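PDB 6VQ5: pheromome Binding Protein from Epiphyas postvittana, which probably binds odorants or pheromones in an internal pocket of its all-helical fold and transports them, as in other members of the PBP/GOBP family. Local coordinates for residues A[52-55]-A[56-60]; A[117-120]-A[121-124]; A[33-37]-A[38-42]; A[70-73]-A[74-77]; A[110-113]-A[114-118]. All blocks are in the same frame, centred on the assembly; numbering follows the deposited sequence.

Interaction 1. Residues A[52-55]-A[56-60]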
loop_
_atom_site.group_PDB
_atom_site.type_symbol
_atom_site.label_atom_id
_atom_site.label_comp_id
_atom_site.label_asym_id
_atom_site.label_seq_id
_atom_site.Cartn_x
_atom_site.Cartn_y
_atom_site.Cartn_z
ATOM N N ILE A 52 4.756 -4.384 -2.680
ATOM C CA ILE A 52 3.659 -3.928 -1.770
ATOM C C ILE A 52 2.966 -5.158 -1.169
ATOM O O ILE A 52 2.589 -5.113 0.026
ATOM C CB ILE A 52 2.684 -2.991 -2.510
ATOM C CG1 ILE A 52 3.352 -1.663 -2.866
ATOM C CG2 ILE A 52 1.437 -2.762 -1.680
ATOM C CD1 ILE A 52 2.678 -0.908 -3.980
ATOM N N VAL A 53 2.823 -6.227 -1.955
ATOM C CA VAL A 53 2.332 -7.541 -1.442
ATOM C C VAL A 53 3.304 -8.012 -0.360
ATOM O O VAL A 53 2.850 -8.256 0.766
ATOM C CB VAL A 53 2.176 -8.573 -2.574
ATOM C CG1 VAL A 53 1.925 -9.979 -2.050
ATOM C CG2 VAL A 53 1.068 -8.144 -3.519
ATOM N N CYS A 54 4.592 -8.098 -0.697
ATOM C CA CYS A 54 5.676 -8.547 0.217
ATOM C C CYS A 54 5.618 -7.755 1.529
ATOM O O CYS A 54 5.658 -8.384 2.601
ATOM C CB CYS A 54 7.056 -8.399 -0.410
ATOM S SG CYS A 54 8.370 -8.839 0.756
ATOM N N MET A 55 5.540 -6.428 1.443
ATOM C CA MET A 55 5.565 -5.548 2.637
ATOM C C MET A 55 4.272 -5.755 3.428
ATOM O O MET A 55 4.356 -5.833 4.671
ATOM C CB MET A 55 5.735 -4.070 2.267
ATOM C CG MET A 55 7.113 -3.719 1.713
ATOM S SD MET A 55 7.152 -2.015 1.045
ATOM C CE MET A 55 6.858 -1.087 2.549
ATOM N N SER A 56 3.141 -5.873 2.729
ATOM C CA SER A 56 1.785 -6.040 3.323
ATOM C C SER A 56 1.743 -7.322 4.172
ATOM O O SER A 56 1.322 -7.252 5.340
ATOM C CB SER A 56 0.705 -6.012 2.249
ATOM O OG SER A 56 0.611 -4.722 1.645
ATOM N N LYS A 57 2.227 -8.436 3.626
ATOM C CA LYS A 57 2.333 -9.739 4.334
ATOM C C LYS A 57 3.172 -9.588 5.609
ATOM O O LYS A 57 2.704 -10.015 6.680
ATOM C CB LYS A 57 2.941 -10.790 3.402
ATOM C CG LYS A 57 1.947 -11.392 2.422
ATOM C CD LYS A 57 2.586 -12.143 1.279
ATOM C CE LYS A 57 1.574 -12.951 0.493
ATOM N NZ LYS A 57 2.199 -13.644 -0.658
ATOM N N LYS A 58 4.365 -9.004 5.496
ATOM C CA LYS A 58 5.311 -8.827 6.626
ATOM C C LYS A 58 4.712 -7.916 7.700
ATOM O O LYS A 58 5.089 -8.091 8.870
ATOM C CB LYS A 58 6.641 -8.264 6.131
ATOM C CG LYS A 58 7.505 -9.262 5.375
ATOM C CD LYS A 58 8.805 -8.660 4.896
ATOM C CE LYS A 58 9.694 -9.662 4.193
ATOM N NZ LYS A 58 10.160 -10.715 5.113
ATOM N N LEU A 59 3.823 -6.987 7.341
ATOM C CA LEU A 59 3.116 -6.130 8.332
ATOM C C LEU A 59 1.768 -6.759 8.697
ATOM O O LEU A 59 1.011 -6.107 9.429
ATOM C CB LEU A 59 2.939 -4.721 7.760
ATOM C CG LEU A 59 4.238 -3.983 7.431
ATOM C CD1 LEU A 59 3.944 -2.670 6.727
ATOM C CD2 LEU A 59 5.063 -3.749 8.690
ATOM N N GLU A 60 1.501 -7.980 8.219
ATOM C CA GLU A 60 0.287 -8.781 8.539
ATOM C C GLU A 60 -0.949 -7.951 8.189
ATOM O O GLU A 60 -1.928 -7.963 8.963
ATOM C CB GLU A 60 0.248 -9.185 10.016
ATOM C CG GLU A 60 1.553 -9.731 10.563
ATOM C CD GLU A 60 1.732 -9.408 12.038
ATOM O OE1 GLU A 60 0.806 -9.719 12.821
ATOM O OE2 GLU A 60 2.774 -8.812 12.391
#

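Interaction 2. Residues A[117-120]-A[121-124]. Unlike the reference sequence in segment 121-124: E124 (reference Lys).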
loop_
_atom_site.group_PDB
_atom_site.type_symbol
_atom_site.label_atom_id
_atom_site.label_comp_id
_atom_site.label_asym_id
_atom_site.label_seq_id
_atom_site.Cartn_x
_atom_site.Cartn_y
_atom_site.Cartn_z
ATOM N N CYS A 117 -5.444 3.470 -6.045
ATOM C CA CYS A 117 -6.825 3.808 -5.641
ATOM C C CYS A 117 -6.795 4.422 -4.238
ATOM O O CYS A 117 -7.363 5.508 -4.044
ATOM C CB CYS A 117 -7.696 2.562 -5.691
ATOM S SG CYS A 117 -9.363 2.844 -5.053
ATOM N N PHE A 118 -6.129 3.754 -3.300
ATOM C CA PHE A 118 -5.982 4.204 -1.893
ATOM C C PHE A 118 -5.340 5.599 -1.855
ATOM O O PHE A 118 -5.955 6.544 -1.351
ATOM C CB PHE A 118 -5.154 3.201 -1.087
ATOM C CG PHE A 118 -4.869 3.659 0.312
ATOM C CD1 PHE A 118 -5.872 3.659 1.265
ATOM C CD2 PHE A 118 -3.606 4.119 0.666
ATOM C CE1 PHE A 118 -5.610 4.088 2.560
ATOM C CE2 PHE A 118 -3.346 4.569 1.953
ATOM C CZ PHE A 118 -4.345 4.539 2.903
ATOM N N ARG A 119 -4.113 5.718 -2.367
ATOM C CA ARG A 119 -3.317 6.969 -2.288
ATOM C C ARG A 119 -4.128 8.119 -2.893
ATOM O O ARG A 119 -4.136 9.202 -2.297
ATOM C CB ARG A 119 -1.976 6.787 -2.996
ATOM C CG ARG A 119 -1.184 8.071 -3.174
ATOM C CD ARG A 119 -0.838 8.676 -1.839
ATOM N NE ARG A 119 -0.175 9.961 -1.996
ATOM C CZ ARG A 119 -0.774 11.153 -1.950
ATOM N NH1 ARG A 119 -2.080 11.259 -1.774
ATOM N NH2 ARG A 119 -0.051 12.242 -2.114
ATOM N N THR A 120 -4.794 7.893 -4.020
ATOM C CA THR A 120 -5.535 8.952 -4.743
ATOM C C THR A 120 -6.782 9.364 -3.938
ATOM O O THR A 120 -7.052 10.576 -3.907
ATOM C CB THR A 120 -5.796 8.554 -6.206
ATOM O OG1 THR A 120 -4.559 8.625 -6.916
ATOM C CG2 THR A 120 -6.796 9.446 -6.906
ATOM N N ASN A 121 -7.491 8.436 -3.283
ATOM C CA ASN A 121 -8.794 8.726 -2.614
ATOM C C ASN A 121 -8.615 9.192 -1.157
ATOM O O ASN A 121 -9.633 9.561 -0.533
ATOM C CB ASN A 121 -9.747 7.533 -2.680
ATOM C CG ASN A 121 -10.395 7.352 -4.041
ATOM O OD1 ASN A 121 -10.270 8.181 -4.943
ATOM N ND2 ASN A 121 -11.129 6.264 -4.201
ATOM N N ILE A 122 -7.399 9.197 -0.609
ATOM C CA ILE A 122 -7.158 9.673 0.786
ATOM C C ILE A 122 -6.770 11.153 0.753
ATOM O O ILE A 122 -6.281 11.651 1.783
ATOM C CB ILE A 122 -6.118 8.811 1.540
ATOM C CG1 ILE A 122 -4.721 8.886 0.925
ATOM C CG2 ILE A 122 -6.607 7.383 1.672
ATOM C CD1 ILE A 122 -3.613 8.542 1.901
ATOM N N HIS A 123 -7.011 11.831 -0.374
ATOM C CA HIS A 123 -6.678 13.264 -0.609
ATOM C C HIS A 123 -7.143 14.148 0.559
ATOM O O HIS A 123 -6.312 14.897 1.092
ATOM C CB HIS A 123 -7.312 13.738 -1.925
ATOM C CG HIS A 123 -7.071 15.184 -2.208
ATOM N ND1 HIS A 123 -5.873 15.643 -2.737
ATOM C CD2 HIS A 123 -7.845 16.271 -2.007
ATOM C CE1 HIS A 123 -5.928 16.951 -2.857
ATOM N NE2 HIS A 123 -7.123 17.358 -2.412
ATOM N N GLU A 124 -8.418 14.063 0.941
ATOM C CA GLU A 124 -9.086 15.046 1.838
ATOM C C GLU A 124 -8.838 14.685 3.311
ATOM O O GLU A 124 -9.653 15.108 4.160
ATOM C CB GLU A 124 -10.597 15.106 1.569
ATOM C CG GLU A 124 -10.993 14.977 0.102
ATOM C CD GLU A 124 -11.519 13.604 -0.300
ATOM O OE1 GLU A 124 -10.836 12.575 -0.036
ATOM O OE2 GLU A 124 -12.620 13.561 -0.857
#

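Interaction 3. Residues A[33-37]-A[38-42]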
loop_
_atom_site.group_PDB
_atom_site.type_symbol
_atom_site.label_atom_id
_atom_site.label_comp_id
_atom_site.label_asym_id
_atom_site.label_seq_id
_atom_site.Cartn_x
_atom_site.Cartn_y
_atom_site.Cartn_z
ATOM N N LEU A 33 8.462 4.209 -5.001
ATOM C CA LEU A 33 7.546 4.404 -3.851
ATOM C C LEU A 33 7.408 5.898 -3.551
ATOM O O LEU A 33 6.292 6.328 -3.199
ATOM C CB LEU A 33 8.024 3.574 -2.659
ATOM C CG LEU A 33 7.845 2.068 -2.859
ATOM C CD1 LEU A 33 8.491 1.293 -1.716
ATOM C CD2 LEU A 33 6.374 1.681 -2.982
ATOM N N TYR A 34 8.470 6.668 -3.768
ATOM C CA TYR A 34 8.443 8.149 -3.650
ATOM C C TYR A 34 7.476 8.725 -4.697
ATOM O O TYR A 34 6.625 9.570 -4.375
ATOM C CB TYR A 34 9.849 8.720 -3.825
ATOM C CG TYR A 34 9.905 10.221 -3.758
ATOM C CD1 TYR A 34 9.842 10.881 -2.543
ATOM C CD2 TYR A 34 9.982 10.983 -4.912
ATOM C CE1 TYR A 34 9.903 12.263 -2.469
ATOM C CE2 TYR A 34 10.050 12.367 -4.855
ATOM C CZ TYR A 34 10.009 13.008 -3.630
ATOM O OH TYR A 34 10.059 14.368 -3.541
ATOM N N ASN A 35 7.584 8.247 -5.935
ATOM C CA ASN A 35 6.740 8.691 -7.074
ATOM C C ASN A 35 5.277 8.339 -6.794
ATOM O O ASN A 35 4.424 9.231 -6.845
ATOM C CB ASN A 35 7.280 8.120 -8.383
ATOM C CG ASN A 35 8.518 8.865 -8.833
ATOM O OD1 ASN A 35 8.788 9.970 -8.370
ATOM N ND2 ASN A 35 9.278 8.267 -9.719
ATOM N N TYR A 36 5.011 7.084 -6.486
ATOM C CA TYR A 36 3.715 6.623 -5.933
ATOM C C TYR A 36 3.180 7.646 -4.924
ATOM O O TYR A 36 2.005 8.026 -4.995
ATOM C CB TYR A 36 3.891 5.286 -5.216
ATOM C CG TYR A 36 2.714 4.915 -4.353
ATOM C CD1 TYR A 36 1.482 4.647 -4.921
ATOM C CD2 TYR A 36 2.824 4.837 -2.975
ATOM C CE1 TYR A 36 0.400 4.278 -4.141
ATOM C CE2 TYR A 36 1.746 4.468 -2.183
ATOM C CZ TYR A 36 0.527 4.198 -2.766
ATOM O OH TYR A 36 -0.553 3.853 -2.005
ATOM N N TRP A 37 4.000 8.048 -3.956
ATOM C CA TRP A 37 3.486 8.865 -2.836
ATOM C C TRP A 37 3.187 10.278 -3.350
ATOM O O TRP A 37 2.249 10.935 -2.819
ATOM C CB TRP A 37 4.409 8.865 -1.617
ATOM C CG TRP A 37 3.596 9.270 -0.438
ATOM C CD1 TRP A 37 3.578 10.486 0.175
ATOM C CD2 TRP A 37 2.514 8.518 0.138
ATOM N NE1 TRP A 37 2.596 10.519 1.128
ATOM C CE2 TRP A 37 1.930 9.324 1.134
ATOM C CE3 TRP A 37 1.999 7.231 -0.063
ATOM C CZ2 TRP A 37 0.869 8.881 1.925
ATOM C CZ3 TRP A 37 0.954 6.786 0.726
ATOM C CH2 TRP A 37 0.397 7.605 1.707
ATOM N N LYS A 38 3.936 10.743 -4.356
ATOM C CA LYS A 38 3.688 12.092 -4.904
ATOM C C LYS A 38 2.655 12.009 -6.033
ATOM O O LYS A 38 2.403 13.022 -6.664
ATOM C CB LYS A 38 5.017 12.794 -5.189
ATOM C CG LYS A 38 5.600 12.617 -6.563
ATOM C CD LYS A 38 6.831 13.468 -6.751
ATOM C CE LYS A 38 7.555 13.046 -8.006
ATOM N NZ LYS A 38 8.709 13.918 -8.254
ATOM N N GLU A 39 2.072 10.840 -6.255
ATOM C CA GLU A 39 0.904 10.609 -7.142
ATOM C C GLU A 39 1.318 10.640 -8.619
ATOM O O GLU A 39 0.426 10.913 -9.449
ATOM C CB GLU A 39 -0.192 11.623 -6.813
ATOM C CG GLU A 39 -1.558 10.978 -6.614
ATOM C CD GLU A 39 -2.680 11.925 -6.239
ATOM O OE1 GLU A 39 -2.422 13.144 -6.191
ATOM O OE2 GLU A 39 -3.810 11.451 -6.015
ATOM N N ASP A 40 2.592 10.381 -8.947
ATOM C CA ASP A 40 3.037 10.043 -10.329
ATOM C C ASP A 40 3.082 8.518 -10.431
ATOM O O ASP A 40 4.035 7.907 -9.913
ATOM C CB ASP A 40 4.387 10.638 -10.762
ATOM C CG ASP A 40 4.854 10.130 -12.144
ATOM O OD1 ASP A 40 3.968 9.861 -13.030
ATOM O OD2 ASP A 40 6.112 9.964 -12.357
ATOM N N TYR A 41 2.108 7.936 -11.119
ATOM C CA TYR A 41 1.936 6.472 -11.266
ATOM C C TYR A 41 2.407 5.983 -12.641
ATOM O O TYR A 41 2.379 4.758 -12.862
ATOM C CB TYR A 41 0.464 6.101 -11.123
ATOM C CG TYR A 41 -0.200 6.512 -9.837
ATOM C CD1 TYR A 41 0.511 6.678 -8.658
ATOM C CD2 TYR A 41 -1.569 6.687 -9.796
ATOM C CE1 TYR A 41 -0.119 7.037 -7.478
ATOM C CE2 TYR A 41 -2.219 7.026 -8.625
ATOM C CZ TYR A 41 -1.492 7.206 -7.464
ATOM O OH TYR A 41 -2.141 7.526 -6.312
ATOM N N SER A 42 2.794 6.886 -13.544
ATOM C CA SER A 42 2.997 6.574 -14.982
ATOM C C SER A 42 4.032 5.463 -15.133
ATOM O O SER A 42 3.869 4.655 -16.029
ATOM C CB SER A 42 3.379 7.798 -15.789
ATOM O OG SER A 42 4.541 8.424 -15.259
#

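Interaction 4. Residues A[70-73]-A[74-77]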
loop_
_atom_site.group_PDB
_atom_site.type_symbol
_atom_site.label_atom_id
_atom_site.label_comp_id
_atom_site.label_asym_id
_atom_site.label_seq_id
_atom_site.Cartn_x
_atom_site.Cartn_y
_atom_site.Cartn_z
ATOM N N HIS A 70 -8.772 -5.871 8.307
ATOM C CA HIS A 70 -9.364 -4.597 8.800
ATOM C C HIS A 70 -8.633 -4.116 10.063
ATOM O O HIS A 70 -8.124 -2.982 10.052
ATOM C CB HIS A 70 -10.873 -4.780 9.034
ATOM C CG HIS A 70 -11.627 -3.505 9.219
ATOM N ND1 HIS A 70 -11.884 -2.967 10.470
ATOM C CD2 HIS A 70 -12.190 -2.663 8.325
ATOM C CE1 HIS A 70 -12.558 -1.844 10.333
ATOM N NE2 HIS A 70 -12.771 -1.643 9.031
ATOM N N GLY A 71 -8.577 -4.956 11.099
ATOM C CA GLY A 71 -8.031 -4.618 12.428
ATOM C C GLY A 71 -6.584 -4.165 12.367
ATOM O O GLY A 71 -6.270 -3.123 12.962
ATOM N N ASN A 72 -5.725 -4.920 11.676
ATOM C CA ASN A 72 -4.270 -4.631 11.555
ATOM C C ASN A 72 -4.057 -3.386 10.684
ATOM O O ASN A 72 -3.038 -2.709 10.887
ATOM C CB ASN A 72 -3.487 -5.826 11.007
ATOM C CG ASN A 72 -3.451 -7.008 11.956
ATOM O OD1 ASN A 72 -3.870 -6.911 13.108
ATOM N ND2 ASN A 72 -2.953 -8.136 11.478
ATOM N N ALA A 73 -4.969 -3.097 9.747
ATOM C CA ALA A 73 -4.955 -1.866 8.920
ATOM C C ALA A 73 -5.127 -0.648 9.836
ATOM O O ALA A 73 -4.252 0.239 9.813
ATOM C CB ALA A 73 -6.028 -1.922 7.862
ATOM N N GLU A 74 -6.198 -0.629 10.636
ATOM C CA GLU A 74 -6.464 0.434 11.641
ATOM C C GLU A 74 -5.248 0.590 12.568
ATOM O O GLU A 74 -4.906 1.749 12.883
ATOM C CB GLU A 74 -7.736 0.130 12.439
ATOM C CG GLU A 74 -9.020 0.429 11.682
ATOM C CD GLU A 74 -10.266 0.593 12.538
ATOM O OE1 GLU A 74 -10.331 0.008 13.629
ATOM O OE2 GLU A 74 -11.165 1.322 12.114
ATOM N N ASP A 75 -4.613 -0.515 12.974
ATOM C CA ASP A 75 -3.436 -0.495 13.881
ATOM C C ASP A 75 -2.281 0.247 13.197
ATOM O O ASP A 75 -1.769 1.196 13.814
ATOM C CB ASP A 75 -3.016 -1.905 14.308
ATOM C CG ASP A 75 -3.835 -2.485 15.438
ATOM O OD1 ASP A 75 -4.770 -1.798 15.892
ATOM O OD2 ASP A 75 -3.523 -3.617 15.858
ATOM N N LEU A 76 -1.904 -0.171 11.980
ATOM C CA LEU A 76 -0.828 0.449 11.153
ATOM C C LEU A 76 -1.072 1.953 10.997
ATOM O O LEU A 76 -0.081 2.708 10.987
ATOM C CB LEU A 76 -0.801 -0.189 9.760
ATOM C CG LEU A 76 -0.164 -1.572 9.661
ATOM C CD1 LEU A 76 -0.570 -2.261 8.360
ATOM C CD2 LEU A 76 1.350 -1.485 9.773
ATOM N N ALA A 77 -2.331 2.353 10.806
ATOM C CA ALA A 77 -2.727 3.749 10.531
ATOM C C ALA A 77 -2.470 4.590 11.785
ATOM O O ALA A 77 -1.805 5.636 11.677
ATOM C CB ALA A 77 -4.168 3.799 10.095
#

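Interaction 5. Residues A[110-113]-A[114-118]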
loop_
_atom_site.group_PDB
_atom_site.type_symbol
_atom_site.label_atom_id
_atom_site.label_comp_id
_atom_site.label_asym_id
_atom_site.label_seq_id
_atom_site.Cartn_x
_atom_site.Cartn_y
_atom_site.Cartn_z
ATOM N N LYS A 110 -2.984 -6.440 -8.653
ATOM C CA LYS A 110 -4.104 -6.144 -7.723
ATOM C C LYS A 110 -3.624 -5.177 -6.631
ATOM O O LYS A 110 -4.364 -4.209 -6.328
ATOM C CB LYS A 110 -4.656 -7.422 -7.097
ATOM C CG LYS A 110 -5.934 -7.212 -6.298
ATOM C CD LYS A 110 -6.646 -8.474 -5.862
ATOM C CE LYS A 110 -6.647 -8.650 -4.358
ATOM N NZ LYS A 110 -7.716 -9.578 -3.920
ATOM N N ALA A 111 -2.435 -5.410 -6.065
ATOM C CA ALA A 111 -1.877 -4.600 -4.956
ATOM C C ALA A 111 -1.480 -3.214 -5.473
ATOM O O ALA A 111 -1.717 -2.206 -4.765
ATOM C CB ALA A 111 -0.712 -5.320 -4.322
ATOM N N LEU A 112 -0.879 -3.147 -6.657
ATOM C CA LEU A 112 -0.483 -1.844 -7.247
ATOM C C LEU A 112 -1.745 -0.993 -7.439
ATOM O O LEU A 112 -1.748 0.169 -6.999
ATOM C CB LEU A 112 0.256 -2.066 -8.568
ATOM C CG LEU A 112 0.775 -0.803 -9.238
ATOM C CD1 LEU A 112 1.637 -0.021 -8.272
ATOM C CD2 LEU A 112 1.536 -1.130 -10.503
ATOM N N GLU A 113 -2.791 -1.576 -8.030
ATOM C CA GLU A 113 -4.067 -0.881 -8.317
ATOM C C GLU A 113 -4.731 -0.448 -7.002
ATOM O O GLU A 113 -5.118 0.730 -6.887
ATOM C CB GLU A 113 -4.960 -1.775 -9.186
ATOM C CG GLU A 113 -4.469 -1.905 -10.623
ATOM C CD GLU A 113 -4.058 -0.578 -11.255
ATOM O OE1 GLU A 113 -4.935 0.353 -11.283
ATOM O OE2 GLU A 113 -2.871 -0.453 -11.703
ATOM N N ILE A 114 -4.856 -1.337 -6.024
ATOM C CA ILE A 114 -5.452 -0.956 -4.707
ATOM C C ILE A 114 -4.624 0.190 -4.118
ATOM O O ILE A 114 -5.237 1.145 -3.622
ATOM C CB ILE A 114 -5.578 -2.163 -3.751
ATOM C CG1 ILE A 114 -6.599 -3.178 -4.271
ATOM C CG2 ILE A 114 -5.915 -1.714 -2.335
ATOM C CD1 ILE A 114 -6.475 -4.551 -3.657
ATOM N N ALA A 115 -3.295 0.105 -4.184
ATOM C CA ALA A 115 -2.378 1.102 -3.579
ATOM C C ALA A 115 -2.597 2.475 -4.230
ATOM O O ALA A 115 -2.596 3.488 -3.487
ATOM C CB ALA A 115 -0.943 0.652 -3.706
ATOM N N LYS A 116 -2.802 2.507 -5.551
ATOM C CA LYS A 116 -3.034 3.755 -6.330
ATOM C C LYS A 116 -4.427 4.321 -6.018
ATOM O O LYS A 116 -4.547 5.534 -5.791
ATOM C CB LYS A 116 -2.910 3.471 -7.823
ATOM C CG LYS A 116 -1.494 3.206 -8.299
ATOM C CD LYS A 116 -1.353 3.389 -9.788
ATOM C CE LYS A 116 -1.874 2.219 -10.591
ATOM N NZ LYS A 116 -1.841 2.543 -12.027
ATOM N N CYS A 117 -5.444 3.470 -6.045
ATOM C CA CYS A 117 -6.825 3.808 -5.641
ATOM C C CYS A 117 -6.795 4.422 -4.238
ATOM O O CYS A 117 -7.363 5.508 -4.044
ATOM C CB CYS A 117 -7.696 2.562 -5.691
ATOM S SG CYS A 117 -9.363 2.844 -5.053
ATOM N N PHE A 118 -6.129 3.754 -3.300
ATOM C CA PHE A 118 -5.982 4.204 -1.893
ATOM C C PHE A 118 -5.340 5.599 -1.855
ATOM O O PHE A 118 -5.955 6.544 -1.351
ATOM C CB PHE A 118 -5.154 3.201 -1.087
ATOM C CG PHE A 118 -4.869 3.659 0.312
ATOM C CD1 PHE A 118 -5.872 3.659 1.265
ATOM C CD2 PHE A 118 -3.606 4.119 0.666
ATOM C CE1 PHE A 118 -5.610 4.088 2.560
ATOM C CE2 PHE A 118 -3.346 4.569 1.953
ATOM C CZ PHE A 118 -4.345 4.539 2.903
#

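Interaction 1. Residues A[52-55]-A[56-60]
With chi1 of S56 at -67°, OG is swung back beside its own backbone N and meets the carbonyl oxygen of I52 one turn earlier, while V53 CG1, anti to its backbone N, comes to lie next to the K57 chain. Both pairs belong to the last turns of helix 46-58 in the all-helical PBP/GOBP fold, and a Schellman motif closes the helix just beyond. I52 O is gripped twice by the same serine: S56 OG donates to it at 2.6 Å and S56 N at 2.9 Å, the two reaching the oxygen from opposite faces of its carbonyl plane. The hydroxyl thus finds its acceptor inside its own helix. K57 N bonds V53 O, K58 N bonds C54 O at 3.2 Å, and L59 N bonds M55 O at 3.0 Å. Two lysines lie along the helix surface with their methylenes against earlier residues. The extended K57 chain runs side by side with V53, its CE 3.9 Å from V53 CG1. K58 CE lies 3.8 Å from C54 SG, a sulfur tied by a disulfide to C19 of helix 13-23, and K58 NZ goes on to salt bridges with E22 and E18 of that helix. M55 packs on F12 and V15, whereas I52 and V53 rest on A115 and A111 of helix 107-121. E60, with positive phi, is the C-prime residue: L61 N turns back to S56 O, and E60 N bonds K57 O at 2.8 Å.

Interaction 2. Residues A[117-120]-A[121-124]
N121 N bonds C117 O at 3.0 Å in the last turn of helix 107-121, and the backbone departs from helical geometry at I122, whose own N makes a weak bond to F118 O at 3.1 Å. Around this last turn I122 lays its CG2 methyl over one face of the F118 ring, a CH-pi contact with CG2 3.8 Å from the ring centroid and 22° off the ring normal. The methyl is displaced toward the rim, and its nearest ring atom is CE1, at 3.6 Å from I122 CG2. In I122 the CG1 branch sits between backbone N and carbonyl carbon (chi1 65°), which places CG2 anti to the carbonyl carbon and against the ring; CD1 approaches the CE2 atom of F118 more loosely, at 4.0 Å. The N121 amide folds back along the previous turn, with ND2 3.9 Å from C117 SG, the sulfur that forms the disulfide to C97. R119 NH2 is hydrogen-bonded to W37 O and its guanidinium makes a cation-pi contact with the W37 ring, while T120 OG1 is hydrogen-bonded to Y41 OH and E39 OE2. F118 and I122 both pack on L90 of helix 84-100, and I122 also meets W37 and W127. The chemistry implies a helix end held in two ways: dispersion between a methyl and an aromatic face, and hydrogen bonds joining R119 and T120 to the end of helix 28-37 and the loop after it.

Interaction 3. Residues A[33-37]-A[38-42]
K38 brings its CD up to Y34 CE2 at 3.9 Å, the two side chains crossing at a slant. The lysine chain is extended beyond CG (chi2 174°) and runs alongside N35, pointing the same way, so that K38 CE comes within 3.3 Å of N35 OD1. On the other side of the helix end Y41 turns its ring edge to the backbone of Y36: Y36 O lies in the plane of the Y41 ring, 3.4 Å from its CE1, and that same carbon is 3.8 Å from Y36 CD1. Both tyrosines reach helix 107-121, Y36 OH bonding A115 O and Y41 packing on K116 and R119. W37 lies near a bound 2-(2-methoxyethoxy)ethanol, probably from the crystallisation liquor. Between E39 and Y41, D40 OD1 accepts twice from S42: from OG at 2.7 Å on its syn lone pair, and from the backbone N of S42 at 3.2 Å from above the carboxylate plane. An alanine in place of D40 removes this acceptor and would probably leave S42 N and OG without their shared partner, setting the turn free to shift. The end of helix 28-37 is a Schellman motif, in which E39, with positive phi, is the C-prime residue, D40 N bonds N35 O at 3.0 Å, and E39 N bonds Y36 O at 3.1 Å; the Asx turn of D40 follows directly.

Interaction 4. Residues A[70-73]-A[74-77]
H70 and E74 meet one turn apart at the start of helix 70-79, the imidazole carbon CE1 lying 3.9 Å from E74 OE2. Ring and carboxylate are inclined at 42° to each other, and H70 NE2 and E74 OE2 stay 4.6 Å apart, so the pair is a loose approach. The ring comes near because H70 CG is anti to its backbone N (chi1 -166°), while the E74 chain reaches back, extended beyond CG. Beneath them E74 N bonds H70 O at 3.1 Å. D75 N to G71 O, L76 N to N72 O and A77 N to A73 O continue the helical pattern, the last at 3.0 Å. L76 CG lies 3.3 Å from N72 O. The N72 amide itself is held from outside, its ND2 bonding E60 O just after helix 46-58. L76 lies against L59 and L61, A73 against L61, and H70, A73 and E74 all touch V91, so this turn is packed between the loop that follows helix 46-58 and helix 84-100.

Interaction 5. Residues A[110-113]-A[114-118]
A salt bridge spaced three residues apart, E113 to K116, lies on helix 107-121, the last helix of the fold. E113 OE2 stands 3.2 Å from K116 NZ, and the same oxygen is 3.1 Å from K116 CE, the two side chains lying side by side. Both chains bend to meet, E113 at chi2 (-46°) and K116 at chi3 (-78°), and they point the same way. A leucine in place of E113 takes away the carboxylate and would probably leave K116 NZ without its charged mate and freer to swing. Farther round the helix K110 and I114 also lie side by side, with K110 CG 3.8 Å from I114 CD1, the lysine methylenes packing against the isoleucine. Regular backbone bonds underlie both pairs: I114 N reaches K110 O at 2.9 Å, A115 N bonds A111 O, K116 N bonds L112 O, and C117 N bonds E113 O. The buried side turns to other helices, I114 to L94 of helix 84-100 and L112 to V48 of helix 46-58, while K110 and E113 both touch I104 in the loop before the helix. Small and aliphatic residues inward with a salt-bridged pair on a partly exposed side describe an amphipathic helix, here one packed between helices 46-58 and 84-100 in the PBP/GOBP fold.

Overall arrangement
Along the chain the order is interaction 3 after helix 28-37, interaction 1 at the end of helix 46-58, interaction 4 on helix 70-79, then interactions 5 and 2, which share C117 and F118 on helix 107-121. This last helix joins most of the others: in interaction 5 it packs on helix 46-58 and is bonded to the end of helix 28-37, its centre lying about 13 Å from that of interaction 1 and about 12 Å from that of interaction 3. Interactions 2 and 3, centres also about 12 Å apart, are bonded directly. Interaction 4 stands farther off, its centre about 17 Å from those of interactions 2 and 5 and about 23 Å from that of interaction 3, and of the four it meets interaction 1 alone. Helix 107-121 thus links the end of helix 28-37 to helix 46-58.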